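Local coordinates for DUF3120 domain-containing protein (Bordetella pertussis, PDB 6RGN) that is the N-terminal domain of a Bordetella type III secretion effector and probably targets it to host membranes by binding the phosphoinositide PIP2, at residues 72-78 against 116-120; 52-56 against 133-137. All coordinates share one frame; numbering follows the deposited sequence.

Contact 1: residues 72-78 against 116-120; sequences HHSSEAL and EFAKR. With SO4 (sulfate ion), chain E; SO4 (sulfate ion), chain B; SO4 (sulfate ion), chain D.
Glu116 meets Ser75 with both carboxylate oxygens. OE2 accepts from Ser75 N at 2.8 Å, nearly straight at 164°, while OE1 lies 2.5 Å from Ser75 OG, which donates to it; each oxygen uses its syn lone pair, so the two bonds hold the carboxylate as a fork. The Glu116 chain reaches this far because CG is anti to the backbone N (chi1 -168°) and the chain stays extended beyond it. Ser75 is the N-cap of helix 76-90: its OG also accepts from Leu78 N at 3.0 Å. The cap is thus tied to helix 114-120, and Trp109 NE1 of helix 96-112 also hydrogen-bonds OE1.

One turn on, Arg120 spreads its guanidinium between the 72-74 loop and the sulfate of chain E. This basic pocket holds sulfate probably taken from the crystallisation liquor, and a phosphate group could bind there, as the link to PIP2 suggests; Ser68 and Arg70 also hydrogen-bond sulfate at this end of the domain. NE and NH2 of Arg120 present an edge to the chain E ion, NE reaching O2 at 2.7 Å and 176° and NH2 reaching O1. NH2 also donates to His72 O at 3.3 Å, from above the carbonyl plane, and NH1 makes a weak bond to Ser74 OG. His72 ND1 meets O4 of the same sulfate at the ring edge, 2.9 Å away, and Lys119 NZ grips its O2 at 2.7 Å.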
ATOM      1  N   HIS A  72       5.260  17.924   5.954  1.00 41.88           N
ATOM      2  CA  HIS A  72       5.241  18.031   4.470  1.00 39.84           C
ATOM      3  C   HIS A  72       3.934  17.398   3.939  1.00 39.08           C
ATOM      4  O   HIS A  72       3.595  16.261   4.362  1.00 38.12           O
ATOM      5  CB  HIS A  72       6.496  17.394   3.900  1.00 37.49           C
ATOM      6  CG  HIS A  72       7.768  17.983   4.409  1.00 38.28           C
ATOM      7  ND1 HIS A  72       8.995  17.609   3.889  1.00 37.49           N
ATOM      8  CD2 HIS A  72       8.018  18.940   5.330  1.00 40.55           C
ATOM      9  CE1 HIS A  72       9.953  18.267   4.515  1.00 38.48           C
ATOM     10  NE2 HIS A  72       9.383  19.116   5.387  1.00 40.37           N
ATOM     11  N   HIS A  73       3.216  18.089   3.046  1.00 40.27           N
ATOM     12  CA  HIS A  73       1.945  17.617   2.424  1.00 40.49           C
ATOM     13  C   HIS A  73       2.248  16.352   1.582  1.00 35.36           C
ATOM     14  O   HIS A  73       3.355  16.293   0.968  1.00 35.23           O
ATOM     15  CB  HIS A  73       1.288  18.825   1.729  1.00 47.03           C
ATOM     16  CG  HIS A  73       0.871  18.621   0.308  1.00 50.89           C
ATOM     17  ND1 HIS A  73      -0.448  18.803  -0.111  1.00 54.84           N
ATOM     18  CD2 HIS A  73       1.583  18.294  -0.798  1.00 51.32           C
ATOM     19  CE1 HIS A  73      -0.531  18.586  -1.414  1.00 56.22           C
ATOM     20  NE2 HIS A  73       0.707  18.254  -1.864  1.00 53.70           N
ATOM     21  N   SER A  74       1.366  15.341   1.594  1.00 29.61           N
ATOM     22  CA  SER A  74       1.506  14.150   0.725  1.00 26.36           C
ATOM     23  C   SER A  74       1.036  14.483  -0.699  1.00 24.54           C
ATOM     24  O   SER A  74       0.069  15.214  -0.828  1.00 25.27           O
ATOM     25  CB  SER A  74       0.737  13.000   1.299  1.00 26.06           C
ATOM     26  OG  SER A  74       1.255  12.713   2.584  1.00 26.56           O
ATOM     27  N   SER A  75       1.712  13.986  -1.720  1.00 21.37           N
ATOM     28  CA  SER A  75       1.291  14.131  -3.135  1.00 21.38           C
ATOM     29  C   SER A  75      -0.057  13.430  -3.297  1.00 20.89           C
ATOM     30  O   SER A  75      -0.363  12.533  -2.489  1.00 18.97           O
ATOM     31  CB  SER A  75       2.257  13.535  -4.092  1.00 19.65           C
ATOM     32  OG  SER A  75       2.326  12.122  -3.898  1.00 16.94           O
ATOM     33  N   GLU A  76      -0.795  13.802  -4.339  1.00 22.75           N
ATOM     34  CA  GLU A  76      -2.086  13.166  -4.714  1.00 23.90           C
ATOM     35  C   GLU A  76      -1.785  11.689  -4.943  1.00 20.70           C
ATOM     36  O   GLU A  76      -2.579  10.870  -4.515  1.00 20.00           O
ATOM     37  CB  GLU A  76      -2.730  13.827  -5.945  1.00 28.54           C
ATOM     38  CG  GLU A  76      -4.043  13.185  -6.383  1.00 32.78           C
ATOM     39  CD  GLU A  76      -4.829  13.936  -7.463  1.00 39.43           C
ATOM     40  OE1 GLU A  76      -6.044  13.598  -7.695  1.00 43.88           O
ATOM     41  OE2 GLU A  76      -4.254  14.888  -8.080  1.00 46.04           O
ATOM     42  N   ALA A  77      -0.647  11.363  -5.543  1.00 18.54           N
ATOM     43  CA  ALA A  77      -0.271   9.959  -5.854  1.00 16.56           C
ATOM     44  C   ALA A  77      -0.160   9.172  -4.539  1.00 14.95           C
ATOM     45  O   ALA A  77      -0.672   8.049  -4.488  1.00 13.62           O
ATOM     46  CB  ALA A  77       0.999   9.902  -6.615  1.00 16.38           C
ATOM     47  N   LEU A  78       0.428   9.775  -3.516  1.00 15.07           N
ATOM     48  CA  LEU A  78       0.645   9.088  -2.209  1.00 14.74           C
ATOM     49  C   LEU A  78      -0.731   9.004  -1.526  1.00 16.05           C
ATOM     50  O   LEU A  78      -0.990   7.961  -0.927  1.00 16.40           O
ATOM     51  CB  LEU A  78       1.630   9.857  -1.340  1.00 14.97           C
ATOM     52  CG  LEU A  78       1.933   9.195  -0.002  1.00 14.61           C
ATOM     53  CD1 LEU A  78       2.166   7.716  -0.153  1.00 13.24           C
ATOM     54  CD2 LEU A  78       3.124   9.828   0.730  1.00 15.35           C
ATOM     55  N   GLU A 116       9.710  11.974  -3.230  1.00 14.09           N
ATOM     56  CA  GLU A 116       8.801  11.557  -2.115  1.00 14.09           C
ATOM     57  C   GLU A 116       8.859  10.041  -1.934  1.00 12.97           C
ATOM     58  O   GLU A 116       8.892   9.581  -0.761  1.00 12.38           O
ATOM     59  CB  GLU A 116       7.355  11.947  -2.424  1.00 15.15           C
ATOM     60  CG  GLU A 116       6.363  11.848  -1.272  1.00 15.88           C
ATOM     61  CD  GLU A 116       4.939  12.177  -1.751  1.00 16.60           C
ATOM     62  OE1 GLU A 116       4.489  11.515  -2.707  1.00 15.80           O
ATOM     63  OE2 GLU A 116       4.251  13.027  -1.140  1.00 17.68           O
ATOM     64  N   PHE A 117       8.864   9.315  -3.054  1.00 12.24           N
ATOM     65  CA  PHE A 117       8.972   7.828  -3.054  1.00 11.42           C
ATOM     66  C   PHE A 117      10.259   7.365  -2.345  1.00 11.67           C
ATOM     67  O   PHE A 117      10.271   6.465  -1.463  1.00 10.66           O
ATOM     68  CB  PHE A 117       8.807   7.332  -4.478  1.00 11.17           C
ATOM     69  CG  PHE A 117       8.812   5.827  -4.457  1.00 10.87           C
ATOM     70  CD1 PHE A 117      10.022   5.122  -4.440  1.00 10.79           C
ATOM     71  CD2 PHE A 117       7.629   5.138  -4.267  1.00 10.11           C
ATOM     72  CE1 PHE A 117      10.016   3.737  -4.388  1.00 10.69           C
ATOM     73  CE2 PHE A 117       7.628   3.744  -4.249  1.00  9.85           C
ATOM     74  CZ  PHE A 117       8.817   3.064  -4.215  1.00 10.24           C
ATOM     75  N   ALA A 118      11.397   7.959  -2.743  1.00 12.68           N
ATOM     76  CA  ALA A 118      12.721   7.592  -2.221  1.00 13.70           C
ATOM     77  C   ALA A 118      12.726   7.929  -0.728  1.00 14.29           C
ATOM     78  O   ALA A 118      13.346   7.219   0.091  1.00 14.54           O
ATOM     79  CB  ALA A 118      13.826   8.318  -2.942  1.00 14.57           C
ATOM     80  N   LYS A 119      12.041   9.017  -0.366  1.00 14.40           N
ATOM     81  CA  LYS A 119      12.088   9.454   1.038  1.00 15.45           C
ATOM     82  C   LYS A 119      11.132   8.645   1.903  1.00 15.21           C
ATOM     83  O   LYS A 119      11.565   8.233   2.990  1.00 15.60           O
ATOM     84  CB  LYS A 119      11.744  10.931   1.058  1.00 16.78           C
ATOM     85  CG  LYS A 119      11.749  11.575   2.416  1.00 18.19           C
ATOM     86  CD  LYS A 119      11.616  13.084   2.238  1.00 19.78           C
ATOM     87  CE  LYS A 119      11.125  13.815   3.444  1.00 21.71           C
ATOM     88  NZ  LYS A 119       9.748  13.367   3.710  1.00 22.27           N
ATOM     89  N   ARG A 120       9.899   8.395   1.423  1.00 14.25           N
ATOM     90  CA  ARG A 120       8.797   7.854   2.267  1.00 14.82           C
ATOM     91  C   ARG A 120       8.535   6.376   1.973  1.00 14.36           C
ATOM     92  O   ARG A 120       7.736   5.733   2.689  1.00 15.04           O
ATOM     93  CB  ARG A 120       7.555   8.687   1.982  1.00 14.87           C
ATOM     94  CG  ARG A 120       7.716  10.140   2.369  1.00 16.19           C
ATOM     95  CD  ARG A 120       6.323  10.598   2.601  1.00 17.15           C
ATOM     96  NE  ARG A 120       6.205  12.039   2.455  1.00 17.87           N
ATOM     97  CZ  ARG A 120       5.145  12.742   2.820  1.00 19.37           C
ATOM     98  NH1 ARG A 120       4.085  12.151   3.387  1.00 19.05           N
ATOM     99  NH2 ARG A 120       5.140  14.046   2.553  1.00 20.40           N
TER
HETATM  100  S   SO4 E 204       8.314  14.768   0.971  1.00 24.46           S
HETATM  101  O1  SO4 E 204       7.004  15.391   1.004  1.00 29.26           O
HETATM  102  O2  SO4 E 204       8.255  13.459   1.457  1.00 24.72           O
HETATM  103  O3  SO4 E 204       8.769  14.755  -0.375  1.00 27.80           O
HETATM  104  O4  SO4 E 204       9.209  15.547   1.793  1.00 34.38           O
HETATM  105  S   SO4 B 201       9.753  13.670   7.239  1.00 24.99           S
HETATM  106  O1  SO4 B 201       9.349  14.392   8.426  1.00 26.19           O
HETATM  107  O2  SO4 B 201       9.616  12.243   7.477  1.00 21.44           O
HETATM  108  O3  SO4 B 201       8.903  14.041   6.129  1.00 27.25           O
HETATM  109  O4  SO4 B 201      11.141  14.001   6.915  1.00 22.46           O
HETATM  110  S   SO4 D 203       9.174  14.585  -6.686  1.00 25.53           S
HETATM  111  O1  SO4 D 203       9.168  15.938  -6.164  1.00 37.55           O
HETATM  112  O2  SO4 D 203       8.601  13.761  -5.614  1.00 32.06           O
HETATM  113  O3  SO4 D 203       8.350  14.532  -7.844  1.00 34.03           O
HETATM  114  O4  SO4 D 203      10.458  14.206  -7.018  1.00 26.26           O
HETATM  115  O   HOH W   1       2.087  13.399   5.344  1.00 32.77           O

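Contact 2: residues 52-56 against 133-137; sequences MRLLE and AYKQQ. With SO4 (sulfate ion), chain C.
Met52 lies against Tyr134 and Ala133 along its whole side chain. CB starts 3.9 Å from Tyr134 CE2, and CG, placed anti to the carbonyl carbon by chi1 -73°, packs on Ala133 CB at 3.6 Å. SD continues past that methyl and stands above the Tyr134 ring at a distance, 5.0 Å from the centroid, a Met-aromatic contact. The bend at chi3, 88°, then turns CE over the ring face: it sits 3.7 Å from the centroid and 8° off the normal, a CH-pi contact near the ring centre. CE also touches the Gln137 amide one turn along the helix.

Here the 3-10 segment to which 52-55 belongs, ahead of helix 61-65, is laid against the last long helix of the all-helical domain, 124-140. The backbone of Met52 takes part as well, since Tyr134 OH donates to Met52 O at 2.9 Å. That oxygen also accepts from Leu55 N, and the two donors come from opposite faces of the carbonyl plane. Leu55 CB packs against Tyr134 CE2 at 3.7 Å, and this buried side chain also touches Val85 and Phe88 of helix 76-90, Leu102 of helix 96-112, and Leu127 and Ile131 of helix 124-140 itself.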
ATOM      1  N   MET A  52       2.215 -10.142   5.210  1.00 27.27           N
ATOM      2  CA  MET A  52       0.734 -10.059   5.160  1.00 26.96           C
ATOM      3  C   MET A  52       0.178  -9.193   6.304  1.00 26.69           C
ATOM      4  O   MET A  52      -0.962  -8.711   6.142  1.00 26.14           O
ATOM      5  CB  MET A  52       0.090 -11.442   5.184  1.00 29.06           C
ATOM      6  CG  MET A  52       0.273 -12.133   3.871  1.00 29.31           C
ATOM      7  SD  MET A  52      -0.360 -13.772   3.771  1.00 33.82           S
ATOM      8  CE  MET A  52      -2.042 -13.450   3.250  1.00 32.24           C
ATOM      9  N   ARG A  53       0.918  -8.971   7.397  1.00 27.36           N
ATOM     10  CA  ARG A  53       0.372  -8.135   8.502  1.00 28.30           C
ATOM     11  C   ARG A  53       0.076  -6.746   7.932  1.00 25.42           C
ATOM     12  O   ARG A  53      -0.859  -6.137   8.405  1.00 25.48           O
ATOM     13  CB  ARG A  53       1.282  -8.064   9.730  1.00 31.34           C
ATOM     14  CG  ARG A  53       2.490  -7.163   9.540  1.00 31.42           C
ATOM     15  CD  ARG A  53       3.513  -7.284  10.668  1.00 35.11           C
ATOM     16  NE  ARG A  53       4.455  -6.213  10.383  1.00 34.64           N
ATOM     17  CZ  ARG A  53       5.419  -6.266   9.471  1.00 35.38           C
ATOM     18  NH1 ARG A  53       5.615  -7.363   8.750  1.00 36.62           N
ATOM     19  NH2 ARG A  53       6.180  -5.207   9.256  1.00 34.42           N
ATOM     20  N   LEU A  54       0.784  -6.315   6.887  1.00 22.54           N
ATOM     21  CA  LEU A  54       0.673  -4.947   6.372  1.00 20.93           C
ATOM     22  C   LEU A  54      -0.696  -4.679   5.733  1.00 19.68           C
ATOM     23  O   LEU A  54      -1.058  -3.467   5.641  1.00 18.74           O
ATOM     24  CB  LEU A  54       1.812  -4.641   5.405  1.00 20.05           C
ATOM     25  CG  LEU A  54       3.183  -4.450   6.046  1.00 21.13           C
ATOM     26  CD1 LEU A  54       4.213  -4.143   4.979  1.00 20.72           C
ATOM     27  CD2 LEU A  54       3.165  -3.342   7.099  1.00 22.19           C
ATOM     28  N   LEU A  55      -1.453  -5.700   5.319  1.00 19.24           N
ATOM     29  CA  LEU A  55      -2.801  -5.424   4.801  1.00 19.79           C
ATOM     30  C   LEU A  55      -3.876  -6.096   5.649  1.00 21.80           C
ATOM     31  O   LEU A  55      -5.052  -6.045   5.219  1.00 22.58           O
ATOM     32  CB  LEU A  55      -2.875  -5.879   3.356  1.00 18.68           C
ATOM     33  CG  LEU A  55      -2.039  -5.042   2.383  1.00 17.41           C
ATOM     34  CD1 LEU A  55      -2.031  -5.775   1.070  1.00 17.12           C
ATOM     35  CD2 LEU A  55      -2.637  -3.660   2.273  1.00 17.27           C
ATOM     36  N   GLU A  56      -3.511  -6.674   6.780  1.00 24.28           N
ATOM     37  CA  GLU A  56      -4.469  -7.068   7.839  1.00 27.21           C
ATOM     38  C   GLU A  56      -5.308  -5.833   8.152  1.00 26.36           C
ATOM     39  O   GLU A  56      -4.749  -4.734   8.210  1.00 24.45           O
ATOM     40  CB  GLU A  56      -3.738  -7.616   9.059  1.00 31.04           C
ATOM     41  CG  GLU A  56      -3.629  -9.124   8.987  1.00 35.04           C
ATOM     42  CD  GLU A  56      -2.573  -9.802   9.839  1.00 39.86           C
ATOM     43  OE1 GLU A  56      -2.333  -9.354  11.007  1.00 42.36           O
ATOM     44  OE2 GLU A  56      -1.990 -10.811   9.327  1.00 46.04           O
ATOM     45  N   ALA A 133       1.194 -12.042  -1.766  1.00 18.58           N
ATOM     46  CA  ALA A 133       0.729 -13.131  -0.875  1.00 20.14           C
ATOM     47  C   ALA A 133      -0.817 -13.159  -0.859  1.00 19.92           C
ATOM     48  O   ALA A 133      -1.421 -14.244  -0.818  1.00 21.22           O
ATOM     49  CB  ALA A 133       1.279 -12.911   0.530  1.00 20.46           C
ATOM     50  N   TYR A 134      -1.443 -12.000  -0.736  1.00 18.82           N
ATOM     51  CA  TYR A 134      -2.922 -11.911  -0.812  1.00 19.35           C
ATOM     52  C   TYR A 134      -3.379 -12.221  -2.226  1.00 19.86           C
ATOM     53  O   TYR A 134      -4.393 -12.895  -2.361  1.00 20.47           O
ATOM     54  CB  TYR A 134      -3.465 -10.538  -0.411  1.00 18.54           C
ATOM     55  CG  TYR A 134      -3.504 -10.389   1.071  1.00 19.37           C
ATOM     56  CD1 TYR A 134      -4.551 -10.886   1.823  1.00 20.83           C
ATOM     57  CD2 TYR A 134      -2.522  -9.652   1.696  1.00 19.22           C
ATOM     58  CE1 TYR A 134      -4.582 -10.701   3.201  1.00 22.46           C
ATOM     59  CE2 TYR A 134      -2.502  -9.534   3.066  1.00 20.49           C
ATOM     60  CZ  TYR A 134      -3.546 -10.009   3.812  1.00 21.82           C
ATOM     61  OH  TYR A 134      -3.508  -9.755   5.158  1.00 24.07           O
ATOM     62  N   LYS A 135      -2.664 -11.779  -3.261  1.00 20.18           N
ATOM     63  CA  LYS A 135      -3.024 -12.286  -4.615  1.00 21.93           C
ATOM     64  C   LYS A 135      -3.050 -13.816  -4.646  1.00 24.02           C
ATOM     65  O   LYS A 135      -4.015 -14.318  -5.184  1.00 25.03           O
ATOM     66  CB  LYS A 135      -2.137 -11.762  -5.737  1.00 22.47           C
ATOM     67  CG  LYS A 135      -2.378 -10.298  -6.076  1.00 21.45           C
ATOM     68  CD  LYS A 135      -1.435  -9.798  -7.161  1.00 22.45           C
ATOM     69  CE  LYS A 135      -1.595  -8.314  -7.464  1.00 22.06           C
ATOM     70  NZ  LYS A 135      -1.085  -8.078  -8.838  1.00 24.21           N
ATOM     71  N   GLN A 136      -2.019 -14.522  -4.163  1.00 25.63           N
ATOM     72  CA  GLN A 136      -1.955 -16.010  -4.164  1.00 29.51           C
ATOM     73  C   GLN A 136      -3.182 -16.563  -3.427  1.00 30.05           C
ATOM     74  O   GLN A 136      -3.848 -17.471  -3.936  1.00 31.22           O
ATOM     75  CB  GLN A 136      -0.645 -16.470  -3.515  1.00 31.43           C
ATOM     76  CG  GLN A 136      -0.587 -17.971  -3.252  1.00 36.07           C
ATOM     77  CD  GLN A 136       0.643 -18.364  -2.467  1.00 38.15           C
ATOM     78  OE1 GLN A 136       1.555 -17.564  -2.315  1.00 38.82           O
ATOM     79  NE2 GLN A 136       0.714 -19.618  -2.025  1.00 42.84           N
ATOM     80  N   GLN A 137      -3.446 -16.057  -2.236  1.00 29.29           N
ATOM     81  CA  GLN A 137      -4.571 -16.515  -1.379  1.00 30.90           C
ATOM     82  C   GLN A 137      -5.912 -16.331  -2.104  1.00 29.83           C
ATOM     83  O   GLN A 137      -6.797 -17.200  -1.936  1.00 30.83           O
ATOM     84  CB  GLN A 137      -4.574 -15.697  -0.096  1.00 31.46           C
ATOM     85  CG  GLN A 137      -5.650 -16.087   0.893  1.00 34.74           C
ATOM     86  CD  GLN A 137      -5.254 -15.592   2.262  1.00 36.85           C
ATOM     87  OE1 GLN A 137      -4.560 -16.301   3.015  1.00 43.02           O
ATOM     88  NE2 GLN A 137      -5.740 -14.406   2.627  1.00 36.75           N
TER
HETATM   89  S   SO4 C 202      -1.169 -11.987 -10.841  0.50 51.69           S
HETATM   90  O1  SO4 C 202      -0.932 -13.129  -9.999  0.50 50.27           O
HETATM   91  O2  SO4 C 202      -2.509 -11.500 -10.608  0.50 51.57           O
HETATM   92  O3  SO4 C 202      -1.016 -12.364 -12.219  0.50 45.22           O
HETATM   93  O4  SO4 C 202      -0.234 -10.951 -10.519  0.50 47.52           O

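In the fold
Contact 1 and contact 2 lie on opposite sides of the chain's centre, their centres 23 Å apart and their nearest atoms about 11 Å, without touching. Both are only partly buried. Along the chain the 72-78/116-120 pair is nested inside the loop that 52-56/133-137 closes, and helix 114-120 of the first directly precedes helix 124-140 of the second. The chemistry differs: contact 1 is polar, built from a carboxylate, a helix cap and basic groups round sulfate, whereas contact 2 is mainly apolar, with a single crossing hydrogen bond. Helix 96-112 borders both, through Trp109 at the first and through Leu99 and Leu102 at the second.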